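Local structure of esterase family protein (Staphylococcus aureus, 6VHE) at residues S147-A152 and Y210-D215. The protein is a serine esterase of the esterase D family that probably hydrolyses carboxylic esters, and probably cleaves S-formylglutathione to formate and glutathione. Sequence-based numbering, arbitrary orientation.
Sequences SAVFEA and YQDNLD. With 6WG ((2~{R})-2-phenylpiperidine-1-carbaldehyde), chain E.
Asp212 reaches from the first turn of helix 210-222 to the loop 147-152 and grips two consecutive backbone amides with its carboxylate. Asp212 OD2 accepts from Phe150 N at 2.9 Å and Asp212 OD1 from Glu151 N at 3.2 Å, each oxygen met on its syn side with the donor a little out of the carboxylate plane. With CG anti to the backbone N (chi1 179°), the carboxylate extends off the helix to these two N-H groups, and the paired bonds fix its rotation. Next along the helix, Asn213 ND2 donates to a lone pair of Ala148 O at 3.1 Å in a bent bond (136° at the hydrogen) and is also hydrogen-bonded to Leu209 O. A water accepts from Ala148 N at 2.8 Å and can donate to Asn213 OD1 at 2.6 Å, so Asn213 meets the carbonyl of Ala148 directly and its N-H through water. The Phe150 ring turns its edge to Asn213, with CE2 3.5 Å from OD1 and the ring and amide planes 70° apart.

In this alpha/beta-hydrolase fold the contact joins the loop after strand 142-146 to the helix that follows the predicted triad residue Asp207. Val149 points away from the helix, and its CG2 touches the bound phenylpiperidine carbaldehyde, 3.3 Å from phenyl carbon C2, forming part of the pocket wall while Asp212 holds the following backbone amides from the helix side.

Farther out, Phe150 stacks on Phe216 and packs against Ile201 and Ile130, Glu151 caps helix 152-157 through Gln153 N, and Ser147 OG, bonded to Trp241 NE1, sits beside Asp207 and His236.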
ATOM      1  N   SER A 147      -5.699  17.741  21.827  1.00 30.16           N
ATOM      2  CA  SER A 147      -4.989  18.965  21.450  1.00 37.86           C
ATOM      3  C   SER A 147      -5.790  19.756  20.418  1.00 33.40           C
ATOM      4  O   SER A 147      -5.268  20.215  19.400  1.00 30.38           O
ATOM      5  CB  SER A 147      -3.594  18.643  20.914  1.00 32.78           C
ATOM      6  OG  SER A 147      -2.944  17.688  21.738  1.00 35.60           O
ATOM      7  N   ALA A 148      -7.085  19.879  20.675  1.00 29.49           N
ATOM      8  CA  ALA A 148      -7.984  20.357  19.645  1.00 31.71           C
ATOM      9  C   ALA A 148      -8.026  21.882  19.610  1.00 31.74           C
ATOM     10  O   ALA A 148      -7.613  22.570  20.548  1.00 32.17           O
ATOM     11  CB  ALA A 148      -9.395  19.810  19.862  1.00 32.88           C
ATOM     12  N   VAL A 149      -8.532  22.399  18.494  1.00 32.16           N
ATOM     13  CA  VAL A 149      -8.840  23.816  18.335  1.00 37.66           C
ATOM     14  C   VAL A 149     -10.328  23.986  18.596  1.00 36.01           C
ATOM     15  O   VAL A 149     -11.157  23.421  17.872  1.00 37.95           O
ATOM     16  CB  VAL A 149      -8.481  24.312  16.928  1.00 45.16           C
ATOM     17  CG1 VAL A 149      -8.811  25.809  16.811  1.00 50.87           C
ATOM     18  CG2 VAL A 149      -7.041  24.016  16.614  1.00 52.70           C
ATOM     19  N   PHE A 150     -10.670  24.747  19.628  1.00 37.50           N
ATOM     20  CA  PHE A 150     -12.067  25.008  19.927  1.00 40.01           C
ATOM     21  C   PHE A 150     -12.481  26.400  19.485  1.00 37.57           C
ATOM     22  O   PHE A 150     -13.589  26.584  18.989  1.00 48.46           O
ATOM     23  CB  PHE A 150     -12.333  24.805  21.425  1.00 38.56           C
ATOM     24  CG  PHE A 150     -12.224  23.357  21.862  1.00 32.27           C
ATOM     25  CD1 PHE A 150     -13.175  22.430  21.468  1.00 29.96           C
ATOM     26  CD2 PHE A 150     -11.169  22.930  22.656  1.00 32.64           C
ATOM     27  CE1 PHE A 150     -13.074  21.093  21.855  1.00 37.00           C
ATOM     28  CE2 PHE A 150     -11.063  21.597  23.047  1.00 31.34           C
ATOM     29  CZ  PHE A 150     -12.016  20.675  22.645  1.00 31.12           C
ATOM     30  N   GLU A 151     -11.600  27.377  19.625  1.00 36.37           N
ATOM     31  CA  GLU A 151     -11.832  28.698  19.054  1.00 47.07           C
ATOM     32  C   GLU A 151     -11.412  28.649  17.591  1.00 45.38           C
ATOM     33  O   GLU A 151     -10.235  28.825  17.264  1.00 46.99           O
ATOM     34  CB  GLU A 151     -11.060  29.773  19.810  1.00 48.64           C
ATOM     35  CG  GLU A 151     -11.403  31.164  19.318  1.00 62.11           C
ATOM     36  CD  GLU A 151     -12.878  31.284  18.958  1.00 62.04           C
ATOM     37  OE1 GLU A 151     -13.219  31.220  17.746  1.00 51.51           O
ATOM     38  OE2 GLU A 151     -13.691  31.424  19.901  1.00 59.96           O
ATOM     39  N   ALA A 152     -12.380  28.412  16.702  1.00 38.07           N
ATOM     40  CA  ALA A 152     -12.066  28.172  15.296  1.00 45.63           C
ATOM     41  C   ALA A 152     -11.456  29.378  14.598  1.00 51.25           C
ATOM     42  O   ALA A 152     -10.812  29.200  13.562  1.00 56.60           O
ATOM     43  CB  ALA A 152     -13.313  27.738  14.531  1.00 43.98           C
ATOM     44  N   TYR A 210      -3.204  24.950  24.784  1.00 43.51           N
ATOM     45  CA  TYR A 210      -3.645  24.568  26.124  1.00 43.92           C
ATOM     46  C   TYR A 210      -4.684  25.548  26.667  1.00 40.74           C
ATOM     47  O   TYR A 210      -5.738  25.138  27.170  1.00 38.10           O
ATOM     48  CB  TYR A 210      -2.436  24.472  27.059  1.00 46.94           C
ATOM     49  CG  TYR A 210      -2.771  23.982  28.452  1.00 46.23           C
ATOM     50  CD1 TYR A 210      -3.295  22.711  28.653  1.00 46.50           C
ATOM     51  CD2 TYR A 210      -2.556  24.787  29.561  1.00 43.73           C
ATOM     52  CE1 TYR A 210      -3.605  22.258  29.918  1.00 45.66           C
ATOM     53  CE2 TYR A 210      -2.868  24.348  30.828  1.00 47.49           C
ATOM     54  CZ  TYR A 210      -3.390  23.082  30.998  1.00 47.08           C
ATOM     55  OH  TYR A 210      -3.694  22.633  32.261  1.00 51.35           O
ATOM     56  N   GLN A 211      -4.413  26.850  26.561  1.00 39.10           N
ATOM     57  CA  GLN A 211      -5.366  27.829  27.068  1.00 43.70           C
ATOM     58  C   GLN A 211      -6.687  27.754  26.310  1.00 43.48           C
ATOM     59  O   GLN A 211      -7.767  27.846  26.911  1.00 40.68           O
ATOM     60  CB  GLN A 211      -4.771  29.234  26.975  1.00 43.61           C
ATOM     61  CG  GLN A 211      -5.595  30.283  27.679  1.00 47.91           C
ATOM     62  CD  GLN A 211      -5.721  30.001  29.157  1.00 58.44           C
ATOM     63  OE1 GLN A 211      -4.731  29.704  29.828  1.00 60.96           O
ATOM     64  NE2 GLN A 211      -6.941  30.079  29.672  1.00 46.77           N
ATOM     65  N   ASP A 212      -6.617  27.617  24.986  1.00 39.54           N
ATOM     66  CA  ASP A 212      -7.808  27.381  24.176  1.00 40.08           C
ATOM     67  C   ASP A 212      -8.633  26.219  24.735  1.00 42.82           C
ATOM     68  O   ASP A 212      -9.864  26.302  24.828  1.00 33.45           O
ATOM     69  CB  ASP A 212      -7.359  27.123  22.730  1.00 50.40           C
ATOM     70  CG  ASP A 212      -8.506  26.843  21.774  1.00 61.75           C
ATOM     71  OD1 ASP A 212      -8.647  27.604  20.796  1.00 69.88           O
ATOM     72  OD2 ASP A 212      -9.225  25.839  21.953  1.00 65.98           O
ATOM     73  N   ASN A 213      -7.969  25.129  25.117  1.00 32.44           N
ATOM     74  CA  ASN A 213      -8.673  24.002  25.722  1.00 31.13           C
ATOM     75  C   ASN A 213      -9.272  24.384  27.069  1.00 33.90           C
ATOM     76  O   ASN A 213     -10.446  24.091  27.346  1.00 34.05           O
ATOM     77  CB  ASN A 213      -7.720  22.819  25.878  1.00 30.14           C
ATOM     78  CG  ASN A 213      -7.607  22.015  24.628  1.00 33.67           C
ATOM     79  OD1 ASN A 213      -7.979  20.842  24.601  1.00 33.55           O
ATOM     80  ND2 ASN A 213      -7.115  22.640  23.564  1.00 35.84           N
ATOM     81  N   LEU A 214      -8.475  25.040  27.922  1.00 35.08           N
ATOM     82  CA  LEU A 214      -8.976  25.481  29.222  1.00 38.81           C
ATOM     83  C   LEU A 214     -10.203  26.372  29.072  1.00 44.71           C
ATOM     84  O   LEU A 214     -11.137  26.298  29.881  1.00 42.86           O
ATOM     85  CB  LEU A 214      -7.878  26.223  29.995  1.00 39.96           C
ATOM     86  CG  LEU A 214      -6.681  25.427  30.530  1.00 40.44           C
ATOM     87  CD1 LEU A 214      -5.800  26.296  31.442  1.00 44.01           C
ATOM     88  CD2 LEU A 214      -7.142  24.159  31.251  1.00 47.54           C
ATOM     89  N   ASP A 215     -10.216  27.231  28.049  1.00 43.74           N
ATOM     90  CA  ASP A 215     -11.373  28.098  27.845  1.00 45.63           C
ATOM     91  C   ASP A 215     -12.610  27.286  27.489  1.00 37.26           C
ATOM     92  O   ASP A 215     -13.718  27.604  27.934  1.00 38.42           O
ATOM     93  CB  ASP A 215     -11.088  29.126  26.752  1.00 45.25           C
ATOM     94  CG  ASP A 215     -10.036  30.131  27.158  1.00 50.66           C
ATOM     95  OD1 ASP A 215      -9.776  30.265  28.373  1.00 43.88           O
ATOM     96  OD2 ASP A 215      -9.474  30.795  26.259  1.00 50.43           O
TER
HETATM   97  C4  6WG E 301      -3.562  25.121  14.920  0.79 67.07           C
HETATM   98  C7  6WG E 301      -2.766  23.956  14.332  0.79 60.53           C
HETATM   99  C6  6WG E 301      -3.508  27.090  16.325  0.79 66.80           C
HETATM  100  C9  6WG E 301      -0.654  22.886  14.443  0.79 54.07           C
HETATM  101  C8  6WG E 301      -1.853  23.252  15.320  0.79 54.92           C
HETATM  102  C1  6WG E 301      -4.831  27.347  16.020  0.79 68.16           C
HETATM  103  C2  6WG E 301      -5.490  26.496  15.157  0.79 71.63           C
HETATM  104  C3  6WG E 301      -4.867  25.393  14.591  0.79 71.74           C
HETATM  105  C5  6WG E 301      -2.885  25.986  15.760  0.79 68.65           C
HETATM  106  C10 6WG E 301      -0.961  22.853  12.924  0.79 58.03           C
HETATM  107  C11 6WG E 301      -2.417  22.599  12.462  0.79 54.99           C
HETATM  108  N1  6WG E 301      -3.370  22.917  13.505  0.79 46.71           N
HETATM  109  C12 6WG E 301      -3.972  21.711  14.078  0.79 33.09           C
HETATM  110  O1  6WG E 301      -4.183  20.648  13.244  0.79 18.59           O
HETATM  111  O   HOH W   1      -8.350  18.847  22.948  1.00 32.52           O